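Local coordinates for protein PfkB (Polaromonas sp. JS666, PDB 4DU5) that probably phosphorylates a sugar or related small substrate with ATP, as a carbohydrate kinase of the PfkB family, at residues A258-E263 / L299-A304; I292-D297 / V305-W310. One frame throughout, in Å; residues are numbered along the deposited sequence.

Interaction 1. Residues A258-E263 / L299-A304; sequences AYFDGE and LGVPEA
Phe260 of strand 258-262 turns its ring against the first residues of helix 301-316, where Val301 and Pro302 meet it. No hydrogen bond joins the two segments, which bury just 129 Å² together, and Phe260 remains partly exposed. The close part of the contact is made by a single methyl: Val301 CG1 lies 3.9 Å from the centroid of the Phe260 ring, 28° off the ring normal, a CH-pi contact over the face. It sits nearer one side of the ring than its middle, since its closest approach, 3.5 Å, is to Phe260 CD1. With CG between its backbone N and carbonyl carbon (chi1 71°), the Phe260 ring presents this face to Val301 CG1. In the nine-stranded mixed sheet of this PfkB-type kinase the strand runs antiparallel between 248-252 and 265-269, and its side chains alternate: Asp261, pointing away from the helix, forms a salt bridge with Arg242, while Phe260 points toward the helix start. Gly300 holds the N-cap position there, directly before Val301. The looser, solvent side belongs to Pro302, an exposed residue whose CG reaches Phe260 CZ at 4.1 Å, obliquely to the ring.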
ATOM      1  N   ALA A 258     -19.519 -23.477  24.196  1.00 35.09           N
ATOM      2  CA  ALA A 258     -20.562 -22.534  23.819  1.00 33.91           C
ATOM      3  C   ALA A 258     -21.841 -22.747  24.594  1.00 33.10           C
ATOM      4  O   ALA A 258     -22.035 -23.798  25.172  1.00 33.61           O
ATOM      5  CB  ALA A 258     -20.836 -22.628  22.319  1.00 33.49           C
ATOM      6  N   TYR A 259     -22.696 -21.730  24.599  1.00 32.18           N
ATOM      7  CA  TYR A 259     -24.073 -21.816  25.063  1.00 31.46           C
ATOM      8  C   TYR A 259     -24.991 -21.508  23.908  1.00 30.92           C
ATOM      9  O   TYR A 259     -24.785 -20.519  23.193  1.00 30.88           O
ATOM     10  CB  TYR A 259     -24.354 -20.738  26.095  1.00 31.98           C
ATOM     11  CG  TYR A 259     -25.801 -20.688  26.561  1.00 31.97           C
ATOM     12  CD1 TYR A 259     -26.317 -21.701  27.367  1.00 32.12           C
ATOM     13  CD2 TYR A 259     -26.633 -19.630  26.229  1.00 32.00           C
ATOM     14  CE1 TYR A 259     -27.611 -21.675  27.830  1.00 32.91           C
ATOM     15  CE2 TYR A 259     -27.962 -19.586  26.690  1.00 33.30           C
ATOM     16  CZ  TYR A 259     -28.436 -20.623  27.499  1.00 33.76           C
ATOM     17  OH  TYR A 259     -29.723 -20.639  27.989  1.00 33.10           O
ATOM     18  N   PHE A 260     -26.034 -22.307  23.748  1.00 29.94           N
ATOM     19  CA  PHE A 260     -26.984 -22.020  22.700  1.00 29.35           C
ATOM     20  C   PHE A 260     -28.371 -21.812  23.259  1.00 30.18           C
ATOM     21  O   PHE A 260     -28.747 -22.460  24.249  1.00 30.80           O
ATOM     22  CB  PHE A 260     -26.964 -23.093  21.619  1.00 28.53           C
ATOM     23  CG  PHE A 260     -27.541 -24.372  22.036  1.00 24.64           C
ATOM     24  CD1 PHE A 260     -28.902 -24.592  21.965  1.00 24.99           C
ATOM     25  CD2 PHE A 260     -26.741 -25.368  22.470  1.00 23.53           C
ATOM     26  CE1 PHE A 260     -29.450 -25.793  22.342  1.00 22.65           C
ATOM     27  CE2 PHE A 260     -27.268 -26.571  22.839  1.00 22.73           C
ATOM     28  CZ  PHE A 260     -28.619 -26.779  22.776  1.00 23.32           C
ATOM     29  N   ASP A 261     -29.124 -20.910  22.627  1.00 30.36           N
ATOM     30  CA  ASP A 261     -30.468 -20.536  23.080  1.00 30.75           C
ATOM     31  C   ASP A 261     -31.331 -20.352  21.855  1.00 30.69           C
ATOM     32  O   ASP A 261     -31.250 -19.338  21.162  1.00 30.92           O
ATOM     33  CB  ASP A 261     -30.422 -19.257  23.944  1.00 30.79           C
ATOM     34  CG  ASP A 261     -31.804 -18.684  24.270  1.00 32.01           C
ATOM     35  OD1 ASP A 261     -32.859 -19.200  23.849  1.00 33.56           O
ATOM     36  OD2 ASP A 261     -31.844 -17.680  24.991  1.00 36.22           O
ATOM     37  N   GLY A 262     -32.168 -21.345  21.594  1.00 30.81           N
ATOM     38  CA  GLY A 262     -32.981 -21.344  20.391  1.00 30.63           C
ATOM     39  C   GLY A 262     -34.372 -21.805  20.691  1.00 30.67           C
ATOM     40  O   GLY A 262     -34.658 -22.177  21.812  1.00 30.88           O
ATOM     41  N   GLU A 263     -35.211 -21.806  19.658  1.00 31.56           N
ATOM     42  CA  GLU A 263     -36.647 -22.069  19.748  1.00 32.03           C
ATOM     43  C   GLU A 263     -36.992 -23.485  20.231  1.00 31.99           C
ATOM     44  O   GLU A 263     -37.968 -23.662  20.948  1.00 32.81           O
ATOM     45  CB  GLU A 263     -37.304 -21.836  18.379  1.00 32.34           C
ATOM     46  CG  GLU A 263     -37.812 -20.428  18.086  1.00 34.67           C
ATOM     47  CD  GLU A 263     -38.265 -20.248  16.613  1.00 39.45           C
ATOM     48  OE1 GLU A 263     -39.085 -19.331  16.353  1.00 38.61           O
ATOM     49  OE2 GLU A 263     -37.795 -21.016  15.716  1.00 41.36           O
ATOM     50  N   LEU A 299     -28.042 -30.852  10.129  1.00 31.47           N
ATOM     51  CA  LEU A 299     -27.847 -31.255  11.520  1.00 30.43           C
ATOM     52  C   LEU A 299     -28.556 -30.332  12.538  1.00 29.95           C
ATOM     53  O   LEU A 299     -28.849 -29.155  12.262  1.00 29.97           O
ATOM     54  CB  LEU A 299     -26.361 -31.302  11.856  1.00 31.13           C
ATOM     55  CG  LEU A 299     -25.418 -32.446  11.430  1.00 32.73           C
ATOM     56  CD1 LEU A 299     -24.043 -31.865  11.372  1.00 32.57           C
ATOM     57  CD2 LEU A 299     -25.384 -33.695  12.373  1.00 34.69           C
ATOM     58  N   GLY A 300     -28.841 -30.887  13.721  1.00 28.62           N
ATOM     59  CA  GLY A 300     -29.503 -30.154  14.768  1.00 26.13           C
ATOM     60  C   GLY A 300     -28.565 -29.130  15.370  1.00 25.40           C
ATOM     61  O   GLY A 300     -27.351 -29.173  15.152  1.00 24.14           O
ATOM     62  N   VAL A 301     -29.140 -28.219  16.144  1.00 24.42           N
ATOM     63  CA  VAL A 301     -28.385 -27.185  16.773  1.00 24.20           C
ATOM     64  C   VAL A 301     -27.209 -27.748  17.611  1.00 24.70           C
ATOM     65  O   VAL A 301     -26.064 -27.295  17.463  1.00 24.85           O
ATOM     66  CB  VAL A 301     -29.354 -26.236  17.561  1.00 24.54           C
ATOM     67  CG1 VAL A 301     -28.613 -25.264  18.511  1.00 22.91           C
ATOM     68  CG2 VAL A 301     -30.232 -25.471  16.589  1.00 22.63           C
ATOM     69  N   PRO A 302     -27.465 -28.748  18.473  1.00 25.40           N
ATOM     70  CA  PRO A 302     -26.371 -29.133  19.390  1.00 25.90           C
ATOM     71  C   PRO A 302     -25.161 -29.772  18.701  1.00 26.01           C
ATOM     72  O   PRO A 302     -24.035 -29.587  19.159  1.00 25.80           O
ATOM     73  CB  PRO A 302     -27.035 -30.149  20.346  1.00 25.50           C
ATOM     74  CG  PRO A 302     -28.480 -29.987  20.152  1.00 25.46           C
ATOM     75  CD  PRO A 302     -28.659 -29.579  18.708  1.00 25.49           C
ATOM     76  N   GLU A 303     -25.388 -30.519  17.622  1.00 26.82           N
ATOM     77  CA  GLU A 303     -24.276 -31.080  16.850  1.00 27.82           C
ATOM     78  C   GLU A 303     -23.587 -29.987  16.001  1.00 27.57           C
ATOM     79  O   GLU A 303     -22.407 -30.133  15.631  1.00 28.25           O
ATOM     80  CB  GLU A 303     -24.740 -32.240  15.966  1.00 28.46           C
ATOM     81  CG  GLU A 303     -25.623 -33.326  16.667  1.00 34.02           C
ATOM     82  CD  GLU A 303     -27.139 -33.164  16.361  1.00 41.13           C
ATOM     83  OE1 GLU A 303     -27.689 -32.064  16.614  1.00 43.51           O
ATOM     84  OE2 GLU A 303     -27.777 -34.129  15.846  1.00 44.19           O
ATOM     85  N   ALA A 304     -24.314 -28.899  15.712  1.00 26.28           N
ATOM     86  CA  ALA A 304     -23.790 -27.811  14.913  1.00 25.48           C
ATOM     87  C   ALA A 304     -22.805 -27.006  15.738  1.00 25.48           C
ATOM     88  O   ALA A 304     -21.684 -26.650  15.244  1.00 25.62           O
ATOM     89  CB  ALA A 304     -24.883 -26.923  14.404  1.00 25.26           C
TER

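Interaction 2. Residues I292-D297 / V305-W310; sequences ISALLD and VKRGAW
Arg307 reaches from helix 301-316 to the C-terminal end of helix 283-296, where Ser293, Ala294 and Asp297 receive its guanidinium. The two are consecutive helices joined by the short connection 297-300, in the ribokinase-like fold expected of a PfkB-family kinase. CG of Arg307 stands anti to the backbone N (chi1 -176°) and the chain stays extended through chi2, carrying the side chain toward the neighbouring helix, before a bend at chi3 (-64°) turns the guanidinium across Ala294. The Ala294 CB methyl lies over the centre of one guanidinium face, 3.5 Å above its plane. At the edge, Arg307 NH1 donates to Ser293 OG at 2.9 Å, with the acceptor almost in the guanidinium plane; this hydroxyl is also hydrogen-bonded to Val289 O, one turn back in its own helix. The same NH1 donates to Asp297 OD2 at 3.0 Å as part of a salt bridge; OD2 is met from above the carboxylate plane and lies tilted from the guanidinium plane, and Arg328 supplies it with a second positive partner. A leucine in place of Arg307 would probably cost Asp297 one of its cationic partners and Ser293 OG the donor that NH1 provides. The carboxylate and guanidinium planes stand 65° apart, and Arg307 NH2 adds a weak bond to Asp297 OD2 at 3.4 Å.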
ATOM      1  N   ILE A 292     -22.605 -22.676  10.930  1.00 26.06           N
ATOM      2  CA  ILE A 292     -23.354 -22.335   9.715  1.00 25.45           C
ATOM      3  C   ILE A 292     -23.435 -23.538   8.770  1.00 25.23           C
ATOM      4  O   ILE A 292     -24.523 -23.911   8.299  1.00 24.64           O
ATOM      5  CB  ILE A 292     -22.751 -21.089   9.019  1.00 26.53           C
ATOM      6  CG1 ILE A 292     -23.007 -19.838   9.881  1.00 25.45           C
ATOM      7  CG2 ILE A 292     -23.264 -20.903   7.536  1.00 24.92           C
ATOM      8  CD1 ILE A 292     -22.619 -18.569   9.178  1.00 24.07           C
ATOM      9  N   SER A 293     -22.307 -24.187   8.537  1.00 24.72           N
ATOM     10  CA  SER A 293     -22.337 -25.320   7.639  1.00 25.04           C
ATOM     11  C   SER A 293     -23.184 -26.477   8.183  1.00 25.29           C
ATOM     12  O   SER A 293     -23.910 -27.107   7.434  1.00 25.16           O
ATOM     13  CB  SER A 293     -20.930 -25.769   7.261  1.00 24.74           C
ATOM     14  OG  SER A 293     -20.241 -26.243   8.398  1.00 25.76           O
ATOM     15  N   ALA A 294     -23.109 -26.770   9.476  1.00 26.02           N
ATOM     16  CA  ALA A 294     -23.900 -27.890  10.001  1.00 26.33           C
ATOM     17  C   ALA A 294     -25.426 -27.670   9.841  1.00 26.96           C
ATOM     18  O   ALA A 294     -26.144 -28.561   9.365  1.00 27.00           O
ATOM     19  CB  ALA A 294     -23.526 -28.189  11.435  1.00 25.47           C
ATOM     20  N   LEU A 295     -25.912 -26.483  10.210  1.00 27.73           N
ATOM     21  CA  LEU A 295     -27.342 -26.171  10.144  1.00 28.35           C
ATOM     22  C   LEU A 295     -27.839 -26.199   8.695  1.00 29.13           C
ATOM     23  O   LEU A 295     -28.976 -26.563   8.406  1.00 29.78           O
ATOM     24  CB  LEU A 295     -27.587 -24.788  10.735  1.00 28.47           C
ATOM     25  CG  LEU A 295     -27.983 -24.416  12.170  1.00 28.51           C
ATOM     26  CD1 LEU A 295     -27.988 -25.575  13.128  1.00 27.88           C
ATOM     27  CD2 LEU A 295     -27.032 -23.316  12.650  1.00 28.40           C
ATOM     28  N   LEU A 296     -26.987 -25.797   7.773  1.00 29.54           N
ATOM     29  CA  LEU A 296     -27.367 -25.817   6.385  1.00 30.34           C
ATOM     30  C   LEU A 296     -27.254 -27.235   5.835  1.00 31.51           C
ATOM     31  O   LEU A 296     -27.932 -27.579   4.881  1.00 32.29           O
ATOM     32  CB  LEU A 296     -26.507 -24.817   5.597  1.00 30.11           C
ATOM     33  CG  LEU A 296     -27.054 -23.447   5.124  1.00 28.55           C
ATOM     34  CD1 LEU A 296     -28.430 -23.076   5.625  1.00 26.48           C
ATOM     35  CD2 LEU A 296     -26.071 -22.331   5.426  1.00 26.68           C
ATOM     36  N   ASP A 297     -26.403 -28.042   6.464  1.00 32.73           N
ATOM     37  CA  ASP A 297     -26.208 -29.457   6.164  1.00 33.69           C
ATOM     38  C   ASP A 297     -27.372 -30.293   6.706  1.00 34.16           C
ATOM     39  O   ASP A 297     -27.417 -31.514   6.495  1.00 35.19           O
ATOM     40  CB  ASP A 297     -24.907 -29.971   6.821  1.00 33.73           C
ATOM     41  CG  ASP A 297     -23.615 -29.699   5.980  1.00 36.65           C
ATOM     42  OD1 ASP A 297     -23.635 -29.068   4.895  1.00 40.96           O
ATOM     43  OD2 ASP A 297     -22.531 -30.141   6.415  1.00 38.72           O
ATOM     44  N   VAL A 305     -23.203 -26.725  16.984  1.00 23.37           N
ATOM     45  CA  VAL A 305     -22.315 -25.987  17.889  1.00 21.50           C
ATOM     46  C   VAL A 305     -21.025 -26.754  18.150  1.00 20.79           C
ATOM     47  O   VAL A 305     -19.972 -26.150  18.309  1.00 19.20           O
ATOM     48  CB  VAL A 305     -22.997 -25.653  19.210  1.00 21.35           C
ATOM     49  CG1 VAL A 305     -22.149 -24.715  20.014  1.00 19.49           C
ATOM     50  CG2 VAL A 305     -24.336 -25.046  18.938  1.00 20.76           C
ATOM     51  N   LYS A 306     -21.094 -28.083  18.175  1.00 21.01           N
ATOM     52  CA  LYS A 306     -19.866 -28.818  18.425  1.00 21.93           C
ATOM     53  C   LYS A 306     -18.989 -28.799  17.193  1.00 21.51           C
ATOM     54  O   LYS A 306     -17.766 -28.650  17.316  1.00 19.95           O
ATOM     55  CB  LYS A 306     -20.074 -30.231  18.986  1.00 22.68           C
ATOM     56  CG  LYS A 306     -20.469 -31.286  17.988  1.00 25.56           C
ATOM     57  CD  LYS A 306     -19.650 -32.544  18.129  1.00 28.23           C
ATOM     58  CE  LYS A 306     -19.516 -32.961  19.571  1.00 31.45           C
ATOM     59  NZ  LYS A 306     -19.055 -34.390  19.601  1.00 35.78           N
ATOM     60  N   ARG A 307     -19.602 -28.888  16.008  1.00 21.89           N
ATOM     61  CA  ARG A 307     -18.795 -28.658  14.799  1.00 22.72           C
ATOM     62  C   ARG A 307     -18.122 -27.274  14.883  1.00 23.54           C
ATOM     63  O   ARG A 307     -16.888 -27.170  14.835  1.00 23.65           O
ATOM     64  CB  ARG A 307     -19.573 -28.811  13.499  1.00 22.31           C
ATOM     65  CG  ARG A 307     -18.648 -28.654  12.281  1.00 22.39           C
ATOM     66  CD  ARG A 307     -19.378 -28.569  10.999  1.00 21.92           C
ATOM     67  NE  ARG A 307     -20.104 -29.797  10.713  1.00 25.73           N
ATOM     68  CZ  ARG A 307     -20.954 -29.955   9.696  1.00 27.71           C
ATOM     69  NH1 ARG A 307     -21.226 -28.953   8.872  1.00 29.18           N
ATOM     70  NH2 ARG A 307     -21.542 -31.116   9.497  1.00 26.94           N
ATOM     71  N   GLY A 308     -18.934 -26.229  15.042  1.00 24.10           N
ATOM     72  CA  GLY A 308     -18.430 -24.890  15.291  1.00 25.03           C
ATOM     73  C   GLY A 308     -17.274 -24.931  16.256  1.00 26.00           C
ATOM     74  O   GLY A 308     -16.173 -24.414  15.966  1.00 25.98           O
ATOM     75  N   ALA A 309     -17.516 -25.573  17.396  1.00 26.76           N
ATOM     76  CA  ALA A 309     -16.509 -25.654  18.442  1.00 27.56           C
ATOM     77  C   ALA A 309     -15.257 -26.424  18.005  1.00 27.97           C
ATOM     78  O   ALA A 309     -14.155 -25.962  18.265  1.00 28.33           O
ATOM     79  CB  ALA A 309     -17.106 -26.214  19.767  1.00 27.57           C
ATOM     80  N   TRP A 310     -15.399 -27.567  17.318  1.00 28.79           N
ATOM     81  CA  TRP A 310     -14.197 -28.282  16.817  1.00 29.09           C
ATOM     82  C   TRP A 310     -13.357 -27.387  15.896  1.00 29.55           C
ATOM     83  O   TRP A 310     -12.171 -27.219  16.124  1.00 29.56           O
ATOM     84  CB  TRP A 310     -14.520 -29.643  16.151  1.00 28.92           C
ATOM     85  CG  TRP A 310     -13.288 -30.384  15.655  1.00 28.95           C
ATOM     86  CD1 TRP A 310     -12.291 -30.963  16.430  1.00 30.28           C
ATOM     87  CD2 TRP A 310     -12.892 -30.586  14.290  1.00 28.78           C
ATOM     88  NE1 TRP A 310     -11.310 -31.508  15.619  1.00 29.56           N
ATOM     89  CE2 TRP A 310     -11.651 -31.291  14.307  1.00 28.24           C
ATOM     90  CE3 TRP A 310     -13.460 -30.239  13.051  1.00 28.83           C
ATOM     91  CZ2 TRP A 310     -10.985 -31.669  13.137  1.00 26.62           C
ATOM     92  CZ3 TRP A 310     -12.785 -30.620  11.875  1.00 28.83           C
ATOM     93  CH2 TRP A 310     -11.560 -31.329  11.933  1.00 26.81           C
TER

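Both interactions use helix 301-316, but at different places and with different chemistry. Interaction 1 is a surface contact, its centre about 19 Å from the centre of the chain, where the helix start meets a sheet strand through apolar side chains alone. Interaction 2, its centre about 15 Å from that of the chain, is partly buried and joins the next turns of the helix to helix 283-296 by charge and hydrogen bonding, with an alanine beneath the guanidinium. The centres of interactions 1 and 2 are about 9 Å apart. Apolar contacts bridge them: Ala304 CB packs 3.5 Å from Ala294 CB, and Ala258 of the strand touches Val305. In the connection between the helices, Leu299 N probably hydrogen-bonds to Ala294 O.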